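Local structure of TetR-like transcriptional regulator (Rhodococcus, 3F1B) at residues 152-157 / 192-197. The protein probably acts as a TetR-family transcriptional regulator, binding cis-regulatory DNA through a predicted helix-turn-helix motif. Sequence-based numbering, arbitrary orientation.
Sequences QDFELI and RGLAGK
Phe154, in the first turn of helix 153-173, meets Leu194 near the end of helix 179-196. Its CB does not head straight for the other helix, but with CG beside the backbone N and anti to the carbonyl carbon (chi1 -66°) the ring extends closer to it. The apolar contact is made at the ring edge: Leu194 CD1 lies near the ring plane, 4.3 Å from Phe154 CE2. One turn further on, Ile157 points toward the other helix, and its CA is 6.8 Å from Leu194 CA, the closest CA pair of the two segments. The touching atom is Ile157 CD1, 3.7 Å from Gly193 O, a van der Waals approach of a methyl to a backbone carbonyl. That position is somewhat doubtful, because Ile157 CG1 is modelled too near Asp153 O. Gly193 thus takes part through its backbone, its carbonyl O being what the methyl meets. The interface is small, 147 Å² in all. It joins the start of helix 153-173 to the end of helix 179-196, the next helix in the chain, and the two run in roughly opposite directions here. Helix 126-143 packs beside it, with Leu141 touching both Phe154 and Ile157. Leu185 of the second subunit packs on Leu156 and Ile157, consistent with the helical dimer interface of TetR-family C-terminal domains.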
loop_
_atom_site.group_PDB
_atom_site.type_symbol
_atom_site.label_atom_id
_atom_site.label_comp_id
_atom_site.label_asym_id
_atom_site.label_seq_id
_atom_site.Cartn_x
_atom_site.Cartn_y
_atom_site.Cartn_z
ATOM N N GLN A 152 -19.346 13.558 3.443
ATOM C CA GLN A 152 -17.926 13.892 3.634
ATOM C C GLN A 152 -17.028 13.732 2.373
ATOM O O GLN A 152 -16.200 12.801 2.256
ATOM C CB GLN A 152 -17.348 13.177 4.875
ATOM C CG GLN A 152 -15.979 13.679 5.345
ATOM C CD GLN A 152 -15.930 15.156 5.735
ATOM O OE1 GLN A 152 -16.869 15.921 5.487
ATOM N NE2 GLN A 152 -14.816 15.563 6.353
ATOM N N ASP A 153 -17.218 14.667 1.445
ATOM C CA ASP A 153 -16.256 14.916 0.388
ATOM C C ASP A 153 -14.827 15.153 0.980
ATOM O O ASP A 153 -13.827 14.909 0.292
ATOM C CB ASP A 153 -16.716 16.098 -0.496
ATOM C CG ASP A 153 -18.265 16.198 -0.630
ATOM O OD1 ASP A 153 -18.978 16.078 0.397
ATOM O OD2 ASP A 153 -18.791 16.433 -1.759
ATOM N N PHE A 154 -14.718 15.583 2.246
ATOM C CA PHE A 154 -13.379 15.886 2.820
ATOM C C PHE A 154 -12.505 14.709 3.257
ATOM O O PHE A 154 -11.306 14.662 2.907
ATOM C CB PHE A 154 -13.422 16.988 3.883
ATOM C CG PHE A 154 -13.798 18.322 3.324
ATOM C CD1 PHE A 154 -15.012 18.911 3.654
ATOM C CD2 PHE A 154 -12.962 18.969 2.425
ATOM C CE1 PHE A 154 -15.372 20.144 3.116
ATOM C CE2 PHE A 154 -13.317 20.194 1.877
ATOM C CZ PHE A 154 -14.519 20.781 2.219
ATOM N N GLU A 155 -13.082 13.779 4.025
ATOM C CA GLU A 155 -12.389 12.537 4.350
ATOM C C GLU A 155 -12.007 11.887 3.032
ATOM O O GLU A 155 -10.935 11.308 2.899
ATOM C CB GLU A 155 -13.255 11.595 5.207
ATOM C CG GLU A 155 -12.477 10.422 5.902
ATOM C CD GLU A 155 -12.079 10.661 7.395
ATOM O OE1 GLU A 155 -12.852 11.268 8.182
ATOM O OE2 GLU A 155 -10.986 10.194 7.802
ATOM N N LEU A 156 -12.863 12.072 2.034
ATOM C CA LEU A 156 -12.715 11.421 0.734
ATOM C C LEU A 156 -11.561 11.982 -0.126
ATOM O O LEU A 156 -10.758 11.222 -0.706
ATOM C CB LEU A 156 -14.058 11.499 0.008
ATOM C CG LEU A 156 -14.264 10.943 -1.395
ATOM C CD1 LEU A 156 -13.571 9.583 -1.665
ATOM C CD2 LEU A 156 -15.757 10.854 -1.661
ATOM N N ILE A 157 -11.483 13.307 -0.203
ATOM C CA ILE A 157 -10.320 13.955 -0.755
ATOM C C ILE A 157 -9.102 13.544 0.096
ATOM O O ILE A 157 -8.049 13.168 -0.455
ATOM C CB ILE A 157 -10.479 15.501 -0.783
ATOM C CG1 ILE A 157 -11.790 15.879 -1.420
ATOM C CG2 ILE A 157 -9.261 16.184 -1.463
ATOM C CD1 ILE A 157 -11.940 15.445 -2.871
ATOM N N ARG A 192 -7.268 21.239 -6.174
ATOM C CA ARG A 192 -8.012 21.141 -7.439
ATOM C C ARG A 192 -8.872 19.859 -7.672
ATOM O O ARG A 192 -9.844 19.918 -8.401
ATOM C CB ARG A 192 -7.100 21.466 -8.640
ATOM C CG ARG A 192 -6.536 22.904 -8.672
ATOM C CD ARG A 192 -7.627 24.020 -8.494
ATOM N NE ARG A 192 -8.375 24.365 -9.721
ATOM C CZ ARG A 192 -8.074 25.373 -10.547
ATOM N NH1 ARG A 192 -7.030 26.148 -10.298
ATOM N NH2 ARG A 192 -8.814 25.611 -11.629
ATOM N N GLY A 193 -8.539 18.721 -7.054
ATOM C CA GLY A 193 -9.536 17.651 -6.813
ATOM C C GLY A 193 -10.615 18.164 -5.844
ATOM O O GLY A 193 -11.770 17.714 -5.848
ATOM N N LEU A 194 -10.223 19.130 -5.018
ATOM C CA LEU A 194 -11.117 19.833 -4.109
ATOM C C LEU A 194 -12.098 20.718 -4.878
ATOM O O LEU A 194 -13.294 20.435 -4.929
ATOM C CB LEU A 194 -10.283 20.677 -3.141
ATOM C CG LEU A 194 -10.888 21.342 -1.904
ATOM C CD1 LEU A 194 -9.957 21.163 -0.707
ATOM C CD2 LEU A 194 -11.174 22.843 -2.149
ATOM N N ALA A 195 -11.571 21.778 -5.486
ATOM C CA ALA A 195 -12.363 22.757 -6.233
ATOM C C ALA A 195 -12.779 22.287 -7.644
ATOM O O ALA A 195 -13.567 22.973 -8.321
ATOM C CB ALA A 195 -11.604 24.082 -6.317
ATOM N N GLY A 196 -12.264 21.117 -8.061
ATOM C CA GLY A 196 -12.375 20.603 -9.455
ATOM C C GLY A 196 -13.638 19.840 -9.829
ATOM O O GLY A 196 -14.289 20.146 -10.844
ATOM N N LYS A 197 -13.954 18.820 -9.034
ATOM C CA LYS A 197 -15.283 18.210 -9.040
ATOM C C LYS A 197 -15.668 17.883 -7.590
ATOM O O LYS A 197 -15.092 18.432 -6.640
ATOM C CB LYS A 197 -15.336 16.956 -9.931
ATOM C CG LYS A 197 -15.369 17.186 -11.467
ATOM C CD LYS A 197 -16.676 16.709 -12.091
ATOM C CE LYS A 197 -16.426 16.057 -13.436
ATOM N NZ LYS A 197 -17.699 15.878 -14.213
#